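Local coordinates for protein transcription regulator WhiB1 (PDB 6ONO) that binds a [4Fe-4S] cluster that is stable to oxygen but very reactive to nitric oxide, and acts as a DNA-binding transcriptional repressor, at residues R4-C9 / C40-E45; D32-C37 / S57-G62. All blocks are in the same frame, centred on the assembly; numbering follows the deposited sequence.

Overall arrangement
From the N terminus, segment 4-9 runs through short 3-10 turns and supplies the first cluster ligand. Helix 27-38 follows and carries segment 32-37. Segment 40-45 comes next and leads into helix 43-53, and here contact 1 closes the first loop, with helix 27-38 inside it. Segment 57-62, the turn before helix 65-71, then packs back on helix 27-38 and closes contact 2. The two loops cross, since their segments alternate along the chain. Their centres lie about 11 Å apart, and both contacts touch the same iron-sulfur cluster. They also meet directly, where Val8 packs on Val36 and Thr43 lies against Gly61.

Contact 1: residues R4-C9 / C40-E45. With SF4 (iron/sulfur cluster), chain E.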
ATOM      1  N   ARG A   4      -6.358   4.908  14.593  1.00 43.94           N
ATOM      2  CA  ARG A   4      -6.339   5.503  13.262  1.00 43.17           C
ATOM      3  C   ARG A   4      -6.979   6.883  13.256  1.00 46.00           C
ATOM      4  O   ARG A   4      -6.699   7.683  12.357  1.00 44.80           O
ATOM      5  CB  ARG A   4      -7.044   4.584  12.258  1.00 43.37           C
ATOM      6  CG  ARG A   4      -6.271   3.306  11.939  1.00 38.62           C
ATOM      7  CD  ARG A   4      -7.043   2.399  10.971  1.00 39.46           C
ATOM      8  NE  ARG A   4      -6.296   1.182  10.677  1.00 36.87           N
ATOM      9  CZ  ARG A   4      -5.588   0.983   9.566  1.00 46.43           C
ATOM     10  NH1 ARG A   4      -5.536   1.917   8.629  1.00 33.91           N
ATOM     11  NH2 ARG A   4      -4.921  -0.151   9.390  1.00 33.36           N
ATOM     12  N   HIS A   5      -7.836   7.178  14.237  1.00 49.13           N
ATOM     13  CA  HIS A   5      -8.416   8.512  14.335  1.00 53.39           C
ATOM     14  C   HIS A   5      -7.347   9.568  14.582  1.00 47.77           C
ATOM     15  O   HIS A   5      -7.521  10.728  14.194  1.00 53.40           O
ATOM     16  CB  HIS A   5      -9.451   8.560  15.463  1.00 59.46           C
ATOM     17  CG  HIS A   5     -10.687   7.758  15.196  1.00 57.00           C
ATOM     18  ND1 HIS A   5     -11.026   6.645  15.936  1.00 75.43           N
ATOM     19  CD2 HIS A   5     -11.679   7.923  14.291  1.00 66.42           C
ATOM     20  CE1 HIS A   5     -12.169   6.152  15.490  1.00 73.15           C
ATOM     21  NE2 HIS A   5     -12.585   6.908  14.491  1.00 68.62           N
ATOM     22  N   LYS A   6      -6.232   9.189  15.204  1.00 48.21           N
ATOM     23  CA  LYS A   6      -5.175  10.126  15.557  1.00 45.20           C
ATOM     24  C   LYS A   6      -3.999  10.109  14.583  1.00 47.13           C
ATOM     25  O   LYS A   6      -2.966  10.721  14.869  1.00 47.81           O
ATOM     26  CB  LYS A   6      -4.692   9.854  16.982  1.00 46.93           C
ATOM     27  CG  LYS A   6      -5.734  10.211  18.050  1.00 53.58           C
ATOM     28  CD  LYS A   6      -5.191  10.007  19.461  1.00 63.22           C
ATOM     29  CE  LYS A   6      -5.284   8.554  19.915  1.00 68.70           C
ATOM     30  NZ  LYS A   6      -6.692   8.093  20.094  1.00 73.96           N
ATOM     31  N   ALA A   7      -4.126   9.411  13.457  1.00 42.73           N
ATOM     32  CA  ALA A   7      -3.065   9.354  12.453  1.00 36.91           C
ATOM     33  C   ALA A   7      -2.873  10.714  11.787  1.00 36.52           C
ATOM     34  O   ALA A   7      -3.789  11.214  11.131  1.00 41.25           O
ATOM     35  CB  ALA A   7      -3.412   8.301  11.405  1.00 31.27           C
ATOM     36  N   VAL A   8      -1.680  11.303  11.924  1.00 33.48           N
ATOM     37  CA  VAL A   8      -1.449  12.608  11.301  1.00 37.86           C
ATOM     38  C   VAL A   8      -1.200  12.503   9.799  1.00 37.33           C
ATOM     39  O   VAL A   8      -1.399  13.491   9.076  1.00 35.38           O
ATOM     40  CB  VAL A   8      -0.294  13.375  11.970  1.00 37.56           C
ATOM     41  CG1 VAL A   8      -0.615  13.627  13.435  1.00 35.78           C
ATOM     42  CG2 VAL A   8       1.013  12.636  11.833  1.00 31.99           C
ATOM     43  N   CYS A   9      -0.799  11.333   9.295  1.00 31.62           N
ATOM     44  CA  CYS A   9      -0.717  11.157   7.849  1.00 28.30           C
ATOM     45  C   CYS A   9      -2.068  11.325   7.166  1.00 30.98           C
ATOM     46  O   CYS A   9      -2.122  11.424   5.934  1.00 29.66           O
ATOM     47  CB  CYS A   9      -0.155   9.783   7.511  1.00 23.40           C
ATOM     48  SG  CYS A   9      -1.018   8.443   8.303  1.00 26.24           S
ATOM     49  N   CYS A  40       3.803  11.875  15.137  1.00 34.25           N
ATOM     50  CA  CYS A  40       2.547  11.155  15.202  1.00 34.44           C
ATOM     51  C   CYS A  40       2.354  10.564  16.588  1.00 36.77           C
ATOM     52  O   CYS A  40       3.287   9.949  17.124  1.00 38.66           O
ATOM     53  CB  CYS A  40       2.518  10.040  14.155  1.00 29.82           C
ATOM     54  SG  CYS A  40       0.947   9.122  14.068  1.00 34.90           S
ATOM     55  N   PRO A  41       1.171  10.713  17.198  1.00 41.21           N
ATOM     56  CA  PRO A  41       0.979  10.180  18.555  1.00 40.09           C
ATOM     57  C   PRO A  41       0.761   8.677  18.608  1.00 43.15           C
ATOM     58  O   PRO A  41       0.901   8.096  19.693  1.00 43.28           O
ATOM     59  CB  PRO A  41      -0.256  10.937  19.056  1.00 44.17           C
ATOM     60  CG  PRO A  41      -1.023  11.228  17.821  1.00 44.91           C
ATOM     61  CD  PRO A  41      -0.004  11.471  16.733  1.00 39.17           C
ATOM     62  N   VAL A  42       0.456   8.021  17.485  1.00 33.94           N
ATOM     63  CA  VAL A  42       0.119   6.599  17.511  1.00 33.57           C
ATOM     64  C   VAL A  42       1.150   5.774  16.745  1.00 30.02           C
ATOM     65  O   VAL A  42       0.822   4.740  16.152  1.00 28.84           O
ATOM     66  CB  VAL A  42      -1.302   6.363  16.968  1.00 34.47           C
ATOM     67  CG1 VAL A  42      -2.335   6.891  17.962  1.00 39.00           C
ATOM     68  CG2 VAL A  42      -1.490   7.030  15.607  1.00 32.28           C
ATOM     69  N   THR A  43       2.413   6.203  16.800  1.00 36.27           N
ATOM     70  CA  THR A  43       3.457   5.540  16.030  1.00 30.81           C
ATOM     71  C   THR A  43       3.651   4.097  16.466  1.00 37.54           C
ATOM     72  O   THR A  43       3.783   3.204  15.622  1.00 29.76           O
ATOM     73  CB  THR A  43       4.769   6.302  16.154  1.00 37.46           C
ATOM     74  OG1 THR A  43       4.549   7.683  15.841  1.00 39.44           O
ATOM     75  CG2 THR A  43       5.767   5.740  15.180  1.00 29.60           C
ATOM     76  N   THR A  44       3.686   3.841  17.778  1.00 29.83           N
ATOM     77  CA  THR A  44       3.860   2.465  18.225  1.00 33.92           C
ATOM     78  C   THR A  44       2.660   1.615  17.824  1.00 30.96           C
ATOM     79  O   THR A  44       2.815   0.456  17.428  1.00 30.98           O
ATOM     80  CB  THR A  44       4.116   2.403  19.739  1.00 34.12           C
ATOM     81  OG1 THR A  44       3.094   3.116  20.442  1.00 41.32           O
ATOM     82  CG2 THR A  44       5.438   3.031  20.063  1.00 34.16           C
ATOM     83  N   GLU A  45       1.452   2.175  17.916  1.00 36.28           N
ATOM     84  CA  GLU A  45       0.263   1.441  17.492  1.00 36.73           C
ATOM     85  C   GLU A  45       0.286   1.171  15.993  1.00 36.62           C
ATOM     86  O   GLU A  45      -0.043   0.065  15.545  1.00 36.94           O
ATOM     87  CB  GLU A  45      -0.999   2.222  17.856  1.00 39.37           C
ATOM     88  CG  GLU A  45      -1.293   2.365  19.344  1.00 48.19           C
ATOM     89  CD  GLU A  45      -0.371   3.341  20.044  1.00 48.98           C
ATOM     90  OE1 GLU A  45       0.412   4.030  19.356  1.00 45.15           O
ATOM     91  OE2 GLU A  45      -0.447   3.439  21.287  1.00 54.95           O
TER
HETATM   92 FE1  SF4 E 101       0.647   7.586   9.690  1.00 25.40          FE
HETATM   93 FE2  SF4 E 101       3.270   7.305  10.356  1.00 21.46          FE
HETATM   94 FE3  SF4 E 101       1.452   5.404  11.134  1.00 23.82          FE
HETATM   95 FE4  SF4 E 101       1.395   7.874  12.278  1.00 27.11          FE
HETATM   96  S1  SF4 E 101       3.079   6.367  12.410  1.00 26.48           S
HETATM   97  S2  SF4 E 101      -0.378   6.690  11.523  1.00 25.45           S
HETATM   98  S3  SF4 E 101       2.032   9.183  10.519  1.00 25.14           S
HETATM   99  S4  SF4 E 101       2.034   5.927   8.987  1.00 22.92           S
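Cys40 has SG anti to its backbone N (chi1 -177°), while Val8 has CG2 between its backbone N and carbonyl carbon. Val8 CG2 packs on Cys40 CB at 3.8 Å. It also touches sulfide S3 of the cluster. The other branch, Val8 CG1, meets Pro41 CD at 4.0 Å, and these two side chains cross obliquely. Next along, the Pro41 ring presents CG and CD to the carbonyl of Lys6, with CG 3.6 Å from Lys6 O. Val42 crosses Lys6 at about a right angle. Its CG1 touches both CB and CE of Lys6. At the start of segment 4-9, Arg4 makes a cation-pi contact with Trp49, and its NH1 hydrogen-bonds to the backbone of a neighbouring protein chain. No hydrogen bond joins the two segments, so the direct contact is van der Waals packing. The stronger link is the cluster. Cys9 and Cys40 are two of the four cysteine ligands of the WhiB-family [4Fe-4S] site, completed by Cys37 and Cys46. Cys9 SG binds iron FE1 at 2.3 Å, and Cys40 SG binds iron FE4 at 2.2 Å. Cys40 SG also accepts a weak, long hydrogen bond from Val42 N (3.6 Å), which is fairly straight at 161°. Ala7 CB rests 3.4 Å from sulfide S2. Val42 is the N-cap residue of helix 43-53, and Trp3 packs against its side chain.

Contact 2: residues D32-C37 / S57-G62; sequences DAKLVC and SGVWGG. With SF4 (iron/sulfur cluster), chain E.
Ala33 and Val59 point their CB atoms at each other, 4.0 Å apart. The methyl of Ala33 meets CB and both branches of Val59, so the valine straddles it. One helical turn on, Cys37 also faces segment 57-62. Its SG lies anti to its carbonyl carbon (chi1 -63°). Cys37 SG binds iron FE2 at 2.3 Å. Cys37 SG also lies 3.3 Å from Gly62 N, a close contact. Lys34 reaches past the turn as an extended chain. Its CG, CD and CE all lie close to Gly62 O. Lys34 CE is nearest, 3.6 Å from Gly62 O. Its NZ forms a salt bridge with Glu67 of helix 65-71. Residues 58-62 form the glycine-rich GVWGG turn of the WhiB family, which packs helix 27-38 beside the cluster. Gly61 and Gly62 both have positive phi, a backbone shape that favours glycine, and Gly61 CA comes within 3.5 Å of sulfide S1. Val36 CG1 lies 3.8 Å from sulfide S3. Trp60 turns away from the helix. Trp60 NE1 donates to Ser57 O at 2.9 Å, in the plane of that carbonyl, with the oxygen tilted 16° out of the ring plane. This bond ties the indole to the start of its own turn. The ring also packs on Cys46 and Ala50 of helix 43-53, and on an apolar side chain of the neighbouring protein chain.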
ATOM      1  N   ASP A  32      11.254  11.847   4.393  1.00 19.05           N
ATOM      2  CA  ASP A  32      10.112  12.760   4.458  1.00 19.47           C
ATOM      3  C   ASP A  32       8.891  12.090   5.099  1.00 19.11           C
ATOM      4  O   ASP A  32       8.174  12.720   5.890  1.00 19.72           O
ATOM      5  CB  ASP A  32       9.767  13.271   3.054  1.00 20.34           C
ATOM      6  CG  ASP A  32      10.812  14.231   2.491  1.00 22.28           C
ATOM      7  OD1 ASP A  32      11.593  14.810   3.262  1.00 23.53           O
ATOM      8  OD2 ASP A  32      10.820  14.440   1.261  1.00 26.42           O
ATOM      9  N   ALA A  33       8.627  10.819   4.758  1.00 16.99           N
ATOM     10  CA  ALA A  33       7.548  10.084   5.423  1.00 16.97           C
ATOM     11  C   ALA A  33       7.832   9.870   6.916  1.00 17.66           C
ATOM     12  O   ALA A  33       6.945  10.043   7.777  1.00 17.16           O
ATOM     13  CB  ALA A  33       7.322   8.745   4.725  1.00 15.52           C
ATOM     14  N   LYS A  34       9.058   9.453   7.242  1.00 18.88           N
ATOM     15  CA  LYS A  34       9.420   9.233   8.636  1.00 20.33           C
ATOM     16  C   LYS A  34       9.278  10.506   9.460  1.00 23.71           C
ATOM     17  O   LYS A  34       8.963  10.432  10.647  1.00 23.25           O
ATOM     18  CB  LYS A  34      10.848   8.711   8.737  1.00 19.05           C
ATOM     19  CG  LYS A  34      11.034   7.266   8.346  1.00 18.32           C
ATOM     20  CD  LYS A  34      12.502   6.869   8.519  1.00 19.15           C
ATOM     21  CE  LYS A  34      12.689   5.391   8.265  1.00 21.21           C
ATOM     22  NZ  LYS A  34      14.058   4.940   8.590  1.00 24.02           N
ATOM     23  N   LEU A  35       9.537  11.672   8.862  1.00 21.38           N
ATOM     24  CA  LEU A  35       9.340  12.927   9.583  1.00 26.19           C
ATOM     25  C   LEU A  35       7.893  13.097  10.021  1.00 29.82           C
ATOM     26  O   LEU A  35       7.627  13.652  11.095  1.00 31.79           O
ATOM     27  CB  LEU A  35       9.764  14.113   8.724  1.00 26.37           C
ATOM     28  CG  LEU A  35      11.273  14.315   8.605  1.00 25.66           C
ATOM     29  CD1 LEU A  35      11.568  15.518   7.733  1.00 26.66           C
ATOM     30  CD2 LEU A  35      11.890  14.473   9.966  1.00 26.42           C
ATOM     31  N   VAL A  36       6.944  12.654   9.197  1.00 22.26           N
ATOM     32  CA  VAL A  36       5.541  12.672   9.602  1.00 29.01           C
ATOM     33  C   VAL A  36       5.325  11.719  10.765  1.00 23.53           C
ATOM     34  O   VAL A  36       4.727  12.077  11.789  1.00 28.04           O
ATOM     35  CB  VAL A  36       4.624  12.322   8.414  1.00 29.50           C
ATOM     36  CG1 VAL A  36       3.158  12.354   8.850  1.00 32.05           C
ATOM     37  CG2 VAL A  36       4.870  13.263   7.237  1.00 22.07           C
ATOM     38  N   CYS A  37       5.816  10.485  10.630  1.00 23.48           N
ATOM     39  CA  CYS A  37       5.629   9.521  11.717  1.00 24.04           C
ATOM     40  C   CYS A  37       6.211  10.025  13.037  1.00 28.24           C
ATOM     41  O   CYS A  37       5.692   9.704  14.116  1.00 30.86           O
ATOM     42  CB  CYS A  37       6.256   8.185  11.342  1.00 21.28           C
ATOM     43  SG  CYS A  37       5.494   7.415   9.911  1.00 20.34           S
ATOM     44  N   SER A  57       4.509  -3.402   2.060  1.00 19.33           N
ATOM     45  CA  SER A  57       4.861  -2.182   1.346  1.00 18.87           C
ATOM     46  C   SER A  57       4.637  -0.937   2.198  1.00 17.05           C
ATOM     47  O   SER A  57       3.755  -0.897   3.057  1.00 17.30           O
ATOM     48  CB  SER A  57       4.036  -2.057   0.066  1.00 19.50           C
ATOM     49  OG  SER A  57       4.207  -3.191  -0.743  1.00 21.31           O
ATOM     50  N   GLY A  58       5.422   0.094   1.921  1.00 17.85           N
ATOM     51  CA  GLY A  58       5.194   1.413   2.477  1.00 15.82           C
ATOM     52  C   GLY A  58       5.917   1.666   3.791  1.00 15.18           C
ATOM     53  O   GLY A  58       6.518   0.779   4.406  1.00 15.43           O
ATOM     54  N   VAL A  59       5.856   2.933   4.212  1.00 15.17           N
ATOM     55  CA  VAL A  59       6.356   3.377   5.508  1.00 14.98           C
ATOM     56  C   VAL A  59       5.193   3.377   6.498  1.00 18.79           C
ATOM     57  O   VAL A  59       4.167   4.039   6.272  1.00 16.33           O
ATOM     58  CB  VAL A  59       6.994   4.773   5.409  1.00 14.86           C
ATOM     59  CG1 VAL A  59       7.444   5.251   6.766  1.00 15.09           C
ATOM     60  CG2 VAL A  59       8.176   4.783   4.402  1.00 15.06           C
ATOM     61  N   TRP A  60       5.344   2.610   7.579  1.00 14.76           N
ATOM     62  CA  TRP A  60       4.389   2.531   8.676  1.00 15.76           C
ATOM     63  C   TRP A  60       5.157   2.699   9.970  1.00 18.16           C
ATOM     64  O   TRP A  60       6.273   2.187  10.099  1.00 16.22           O
ATOM     65  CB  TRP A  60       3.655   1.183   8.735  1.00 16.54           C
ATOM     66  CG  TRP A  60       2.903   0.794   7.486  1.00 16.43           C
ATOM     67  CD1 TRP A  60       3.425   0.590   6.237  1.00 18.45           C
ATOM     68  CD2 TRP A  60       1.503   0.522   7.382  1.00 17.56           C
ATOM     69  NE1 TRP A  60       2.432   0.221   5.361  1.00 16.37           N
ATOM     70  CE2 TRP A  60       1.242   0.176   6.035  1.00 21.45           C
ATOM     71  CE3 TRP A  60       0.441   0.544   8.293  1.00 19.10           C
ATOM     72  CZ2 TRP A  60      -0.039  -0.148   5.576  1.00 18.70           C
ATOM     73  CZ3 TRP A  60      -0.830   0.221   7.841  1.00 20.40           C
ATOM     74  CH2 TRP A  60      -1.057  -0.123   6.494  1.00 20.13           C
ATOM     75  N   GLY A  61       4.558   3.419  10.919  1.00 19.42           N
ATOM     76  CA  GLY A  61       5.082   3.516  12.270  1.00 20.20           C
ATOM     77  C   GLY A  61       6.524   3.977  12.361  1.00 21.39           C
ATOM     78  O   GLY A  61       7.261   3.555  13.255  1.00 21.24           O
ATOM     79  N   GLY A  62       6.938   4.841  11.440  1.00 16.88           N
ATOM     80  CA  GLY A  62       8.303   5.332  11.426  1.00 16.78           C
ATOM     81  C   GLY A  62       9.342   4.369  10.897  1.00 16.30           C
ATOM     82  O   GLY A  62      10.534   4.636  11.072  1.00 16.80           O
TER
HETATM   83 FE1  SF4 E 101       0.647   7.586   9.690  1.00 25.40          FE
HETATM   84 FE2  SF4 E 101       3.270   7.305  10.356  1.00 21.46          FE
HETATM   85 FE3  SF4 E 101       1.452   5.404  11.134  1.00 23.82          FE
HETATM   86 FE4  SF4 E 101       1.395   7.874  12.278  1.00 27.11          FE
HETATM   87  S1  SF4 E 101       3.079   6.367  12.410  1.00 26.48           S
HETATM   88  S2  SF4 E 101      -0.378   6.690  11.523  1.00 25.45           S
HETATM   89  S3  SF4 E 101       2.032   9.183  10.519  1.00 25.14           S
HETATM   90  S4  SF4 E 101       2.034   5.927   8.987  1.00 22.92           S